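Isoprenyl transferase (Helicobacter pylori, PDB 2D2R) catalyses the magnesium-dependent condensation of isopentenyl diphosphate with allylic pyrophosphates to build undecaprenyl pyrophosphate. Local coordinates at residues His58-Leu63 with Lys133-Val138; Arg104-Gly109 with Gln124-Thr129. All coordinates share one frame; numbering follows the deposited sequence.

Contact 1 (His58-Leu63 with Lys133-Val138)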
loop_
_atom_site.group_PDB
_atom_site.type_symbol
_atom_site.label_atom_id
_atom_site.label_comp_id
_atom_site.label_asym_id
_atom_site.label_seq_id
_atom_site.Cartn_x
_atom_site.Cartn_y
_atom_site.Cartn_z
ATOM N N HIS A 58 23.313 12.624 -3.124
ATOM C CA HIS A 58 23.149 11.890 -4.348
ATOM C C HIS A 58 22.022 12.378 -5.210
ATOM O O HIS A 58 21.621 11.702 -6.147
ATOM C CB HIS A 58 23.030 10.403 -4.040
ATOM C CG HIS A 58 24.344 9.750 -3.717
ATOM N ND1 HIS A 58 25.132 9.146 -4.675
ATOM C CD2 HIS A 58 25.029 9.645 -2.549
ATOM C CE1 HIS A 58 26.243 8.697 -4.113
ATOM N NE2 HIS A 58 26.205 8.986 -2.824
ATOM N N LYS A 59 21.546 13.583 -4.914
ATOM C CA LYS A 59 20.470 14.217 -5.678
ATOM C C LYS A 59 19.121 13.515 -5.506
ATOM O O LYS A 59 18.405 13.283 -6.473
ATOM C CB LYS A 59 20.829 14.270 -7.174
ATOM C CG LYS A 59 20.620 15.642 -7.861
ATOM C CD LYS A 59 20.819 15.541 -9.397
ATOM C CE LYS A 59 21.370 16.836 -10.011
ATOM N NZ LYS A 59 20.607 18.066 -9.615
ATOM N N LEU A 60 18.795 13.143 -4.274
ATOM C CA LEU A 60 17.507 12.509 -4.003
ATOM C C LEU A 60 16.685 13.737 -3.676
ATOM O O LEU A 60 17.201 14.678 -3.087
ATOM C CB LEU A 60 17.591 11.617 -2.759
ATOM C CG LEU A 60 16.470 10.603 -2.541
ATOM C CD1 LEU A 60 16.914 9.234 -3.096
ATOM C CD2 LEU A 60 16.150 10.477 -1.042
ATOM N N GLU A 61 15.428 13.781 -4.048
ATOM C CA GLU A 61 14.706 14.976 -3.690
ATOM C C GLU A 61 13.955 14.815 -2.350
ATOM O O GLU A 61 13.685 15.809 -1.661
ATOM C CB GLU A 61 13.731 15.370 -4.812
ATOM C CG GLU A 61 14.378 15.759 -6.116
ATOM C CD GLU A 61 13.347 15.956 -7.248
ATOM O OE1 GLU A 61 12.116 16.092 -6.954
ATOM O OE2 GLU A 61 13.764 15.977 -8.431
ATOM N N CYS A 62 13.649 13.560 -1.965
ATOM C CA CYS A 62 12.883 13.327 -0.737
ATOM C C CYS A 62 13.136 11.930 -0.155
ATOM O O CYS A 62 13.218 10.957 -0.888
ATOM C CB CYS A 62 11.377 13.496 -1.026
ATOM S SG CYS A 62 10.372 13.624 0.416
ATOM N N LEU A 63 13.246 11.845 1.158
ATOM C CA LEU A 63 13.482 10.590 1.837
ATOM C C LEU A 63 12.515 10.628 3.009
ATOM O O LEU A 63 12.555 11.569 3.813
ATOM C CB LEU A 63 14.938 10.537 2.352
ATOM C CG LEU A 63 15.331 9.288 3.153
ATOM C CD1 LEU A 63 15.306 8.079 2.180
ATOM C CD2 LEU A 63 16.751 9.435 3.803
ATOM N N LYS A 133 15.594 23.726 -0.480
ATOM C CA LYS A 133 14.604 23.242 -1.433
ATOM C C LYS A 133 15.028 22.049 -2.293
ATOM O O LYS A 133 14.191 21.432 -2.941
ATOM C CB LYS A 133 14.142 24.399 -2.317
ATOM C CG LYS A 133 15.225 25.418 -2.620
ATOM C CD LYS A 133 14.592 26.719 -3.092
ATOM C CE LYS A 133 15.615 27.824 -3.296
ATOM N NZ LYS A 133 16.419 28.091 -2.057
ATOM N N ASP A 134 16.307 21.693 -2.274
ATOM C CA ASP A 134 16.741 20.556 -3.072
ATOM C C ASP A 134 16.368 19.184 -2.490
ATOM O O ASP A 134 15.678 18.408 -3.153
ATOM C CB ASP A 134 18.244 20.635 -3.315
ATOM C CG ASP A 134 18.650 21.925 -4.027
ATOM O OD1 ASP A 134 18.018 22.256 -5.068
ATOM O OD2 ASP A 134 19.590 22.603 -3.539
ATOM N N PHE A 135 16.789 18.908 -1.254
ATOM C CA PHE A 135 16.530 17.631 -0.589
ATOM C C PHE A 135 15.740 17.810 0.696
ATOM O O PHE A 135 16.021 18.731 1.473
ATOM C CB PHE A 135 17.873 16.934 -0.272
ATOM C CG PHE A 135 17.764 15.663 0.554
ATOM C CD1 PHE A 135 17.323 14.467 -0.018
ATOM C CD2 PHE A 135 18.191 15.645 1.888
ATOM C CE1 PHE A 135 17.314 13.263 0.723
ATOM C CE2 PHE A 135 18.195 14.467 2.640
ATOM C CZ PHE A 135 17.753 13.263 2.052
ATOM N N THR A 136 14.758 16.924 0.909
ATOM C CA THR A 136 13.942 16.935 2.111
ATOM C C THR A 136 13.970 15.570 2.812
ATOM O O THR A 136 13.936 14.507 2.160
ATOM C CB THR A 136 12.462 17.222 1.831
ATOM O OG1 THR A 136 12.295 18.512 1.234
ATOM C CG2 THR A 136 11.664 17.149 3.153
ATOM N N GLN A 137 14.047 15.605 4.135
ATOM C CA GLN A 137 14.004 14.375 4.924
ATOM C C GLN A 137 12.714 14.530 5.698
ATOM O O GLN A 137 12.509 15.546 6.360
ATOM C CB GLN A 137 15.177 14.234 5.908
ATOM C CG GLN A 137 15.134 12.899 6.680
ATOM C CD GLN A 137 15.601 12.993 8.128
ATOM O OE1 GLN A 137 15.024 13.715 8.950
ATOM N NE2 GLN A 137 16.663 12.269 8.436
ATOM N N VAL A 138 11.844 13.527 5.585
ATOM C CA VAL A 138 10.576 13.519 6.263
ATOM C C VAL A 138 10.595 12.413 7.302
ATOM O O VAL A 138 11.006 11.285 6.991
ATOM C CB VAL A 138 9.406 13.253 5.262
ATOM C CG1 VAL A 138 8.057 13.426 5.973
ATOM C CG2 VAL A 138 9.537 14.184 4.031
#
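The chain of His58-Leu63 enters a strand alongside Lys133-Val138 in parallel register, Cys62 beside Thr136 and Leu63 beside Gln137, with three backbone hydrogen bonds alternating between them. Thr136 N reaches Glu61 O at 3.0 Å from above the carbonyl plane. Further on, Leu63 N meets Thr136 O at 2.9 Å, and Val138 N meets Leu63 O at 2.7 Å in the straightest bond of the three (171° at the hydrogen).

The Phe135 ring is the meeting point of Leu60 and Leu63. With CG anti to the backbone N (chi1 174°), its ring leans toward the neighbouring segment, so that CD1 comes within 3.1 Å of Leu60 O at the ring edge, near its plane. There the weakly positive ring hydrogens suit a carbonyl oxygen. Leu60 crosses the ring obliquely and brings CD2 to 3.5 Å from Phe135 CE1, while Leu63 CB lies 3.9 Å from Phe135 CZ. Cys55 of helix 37-56 adds to this apolar cluster. Cys62 shares a face with Thr136, opposite Leu63 and Gln137, and its SG touches Val138 CG2 at 3.8 Å; both are small enough to pack closely in this buried place. Glu61 points away and forms a salt bridge with Lys17, whereas buried Gln137 satisfies its OE1 with Tyr98 OH. Such adjacent parallel strands with buried side chains on both faces are characteristic of the central sheet of an alpha/beta fold, here that of the cis-prenyltransferases.

Contact 2 (Arg104-Gly109 with Gln124-Thr129); sequences RFRAIG and QLENDT
Two side chains of helix 116-129 take up backbone N-H groups along one edge of strand 104-108. Thr129 OG1 accepts from Phe105 N at 2.7 Å (163° at the hydrogen) and appears to donate to Leu125 O one helical turn back, which would engage the small hydroxyl both ways. Glu126 runs extended beyond CG, long enough to bring OE1 to 3.0 Å from Ala107 N; the bond is nearly straight at 173°, although the oxygen is met from above the carboxylate plane. A water completes the polar layer: it donates to Phe105 O and Glu126 O and accepts from Arg104 NE; the extended Arg104 chain brings NE there, and the water lies in the guanidinium plane.

Arg104, Arg106 and Ile108 pair their backbones with strand 136-140, which leaves the alternate N-H groups facing the outer edge of this last strand of the sheet. Here the helix of the beta-alpha-beta unit meets them, running roughly antiparallel to the strand.

Beneath the polar layer, Phe105 points at the helix. Leu125 lays CD2 over one face of its ring in a CH-pi contact, 3.7 Å from the centroid of Phe105, and the two side chains cross at about a right angle. The aliphatic part of Glu126 closes in as well, its CG 3.7 Å from Phe105 CD2. Tyr98 of helix 80-100 stacks edge-to-face with Phe105, and Leu91 of that helix touches both Phe105 and Leu125.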
loop_
_atom_site.group_PDB
_atom_site.type_symbol
_atom_site.label_atom_id
_atom_site.label_comp_id
_atom_site.label_asym_id
_atom_site.label_seq_id
_atom_site.Cartn_x
_atom_site.Cartn_y
_atom_site.Cartn_z
ATOM N N ARG A 104 16.240 19.935 4.320
ATOM C CA ARG A 104 15.004 20.467 4.882
ATOM C C ARG A 104 14.320 19.414 5.763
ATOM O O ARG A 104 14.319 18.240 5.407
ATOM C CB ARG A 104 14.069 20.872 3.768
ATOM C CG ARG A 104 12.812 21.420 4.291
ATOM C CD ARG A 104 11.981 22.006 3.207
ATOM N NE ARG A 104 10.822 22.596 3.836
ATOM C CZ ARG A 104 9.842 23.209 3.186
ATOM N NH1 ARG A 104 9.867 23.318 1.844
ATOM N NH2 ARG A 104 8.849 23.735 3.890
ATOM N N PHE A 105 13.722 19.835 6.885
ATOM C CA PHE A 105 13.072 18.900 7.778
ATOM C C PHE A 105 11.558 18.953 7.787
ATOM O O PHE A 105 10.954 20.004 7.848
ATOM C CB PHE A 105 13.581 19.094 9.209
ATOM C CG PHE A 105 12.822 18.297 10.239
ATOM C CD1 PHE A 105 12.983 16.907 10.333
ATOM C CD2 PHE A 105 11.931 18.931 11.099
ATOM C CE1 PHE A 105 12.265 16.176 11.270
ATOM C CE2 PHE A 105 11.202 18.206 12.043
ATOM C CZ PHE A 105 11.375 16.821 12.126
ATOM N N ARG A 106 10.924 17.793 7.720
ATOM C CA ARG A 106 9.479 17.775 7.772
ATOM C C ARG A 106 9.006 16.583 8.589
ATOM O O ARG A 106 9.592 15.521 8.507
ATOM C CB ARG A 106 8.925 17.713 6.351
ATOM C CG ARG A 106 7.468 18.113 6.221
ATOM C CD ARG A 106 7.205 18.729 4.815
ATOM N NE ARG A 106 5.818 18.517 4.428
ATOM C CZ ARG A 106 5.295 18.873 3.259
ATOM N NH1 ARG A 106 6.039 19.480 2.344
ATOM N NH2 ARG A 106 4.024 18.590 2.995
ATOM N N ALA A 107 8.002 16.801 9.427
ATOM C CA ALA A 107 7.389 15.746 10.231
ATOM C C ALA A 107 5.985 15.469 9.692
ATOM O O ALA A 107 5.278 16.411 9.282
ATOM C CB ALA A 107 7.255 16.202 11.695
ATOM N N ILE A 108 5.592 14.185 9.686
ATOM C CA ILE A 108 4.256 13.781 9.299
ATOM C C ILE A 108 3.779 12.815 10.358
ATOM O O ILE A 108 4.566 12.140 11.022
ATOM C CB ILE A 108 4.196 13.134 7.862
ATOM C CG1 ILE A 108 5.012 11.848 7.761
ATOM C CG2 ILE A 108 4.675 14.163 6.837
ATOM C CD1 ILE A 108 4.945 11.196 6.344
ATOM N N GLY A 109 2.479 12.785 10.562
ATOM C CA GLY A 109 1.932 11.932 11.581
ATOM C C GLY A 109 0.987 12.809 12.353
ATOM O O GLY A 109 0.827 13.987 12.020
ATOM N N GLN A 124 9.661 24.040 15.129
ATOM C CA GLN A 124 10.806 24.917 14.956
ATOM C C GLN A 124 11.872 24.399 14.037
ATOM O O GLN A 124 12.468 25.173 13.287
ATOM C CB GLN A 124 11.413 25.276 16.309
ATOM C CG GLN A 124 10.522 26.225 17.106
ATOM C CD GLN A 124 11.194 27.548 17.365
ATOM O OE1 GLN A 124 12.259 27.608 17.999
ATOM N NE2 GLN A 124 10.586 28.616 16.876
ATOM N N LEU A 125 12.138 23.098 14.069
ATOM C CA LEU A 125 13.172 22.592 13.173
ATOM C C LEU A 125 12.646 22.759 11.753
ATOM O O LEU A 125 13.417 22.962 10.825
ATOM C CB LEU A 125 13.493 21.126 13.464
ATOM C CG LEU A 125 14.687 20.500 12.748
ATOM C CD1 LEU A 125 15.947 21.280 13.056
ATOM C CD2 LEU A 125 14.856 19.057 13.213
ATOM N N GLU A 126 11.323 22.693 11.610
ATOM C CA GLU A 126 10.674 22.859 10.307
ATOM C C GLU A 126 10.886 24.287 9.816
ATOM O O GLU A 126 11.394 24.502 8.719
ATOM C CB GLU A 126 9.184 22.528 10.404
ATOM C CG GLU A 126 8.911 21.009 10.407
ATOM C CD GLU A 126 7.434 20.665 10.493
ATOM O OE1 GLU A 126 7.026 19.629 9.900
ATOM O OE2 GLU A 126 6.680 21.424 11.161
ATOM N N ASN A 127 10.511 25.251 10.650
ATOM C CA ASN A 127 10.688 26.670 10.338
ATOM C C ASN A 127 12.128 26.899 9.895
ATOM O O ASN A 127 12.391 27.373 8.785
ATOM C CB ASN A 127 10.422 27.535 11.588
ATOM C CG ASN A 127 9.013 28.152 11.613
ATOM O OD1 ASN A 127 8.028 27.496 11.955
ATOM N ND2 ASN A 127 8.924 29.426 11.245
ATOM N N ASP A 128 13.057 26.530 10.766
ATOM C CA ASP A 128 14.479 26.717 10.536
ATOM C C ASP A 128 15.101 26.123 9.291
ATOM O O ASP A 128 16.118 26.624 8.794
ATOM C CB ASP A 128 15.239 26.200 11.748
ATOM C CG ASP A 128 15.087 27.107 12.961
ATOM O OD1 ASP A 128 14.041 27.789 13.096
ATOM O OD2 ASP A 128 16.023 27.123 13.789
ATOM N N THR A 129 14.504 25.052 8.784
ATOM C CA THR A 129 15.058 24.373 7.628
ATOM C C THR A 129 14.255 24.564 6.347
ATOM O O THR A 129 14.684 24.144 5.282
ATOM C CB THR A 129 15.149 22.879 7.923
ATOM O OG1 THR A 129 13.820 22.344 7.988
ATOM C CG2 THR A 129 15.831 22.648 9.267
HETATM O O HOH W 1 10.778 22.514 6.640
#

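Overall arrangement
The centres of the two contacts lie about 13 Å apart, joined through one sheet. Strand 136-140, half of contact 1, sits between strand 62-66 and the outermost strand 104-108 of contact 2, and is hydrogen-bonded to both. Along the chain the order is 58-63, 104-109, 124-129, 133-138: the strand and helix of contact 2 come between the two halves of contact 1, and the helix is followed, after a short loop, by strand 136-140. Contact 1 therefore pairs strands within the sheet, while contact 2 sets a helix against its margin. Both belong to the structural framework of the synthase and lie away from its annotated substrate and magnesium sites.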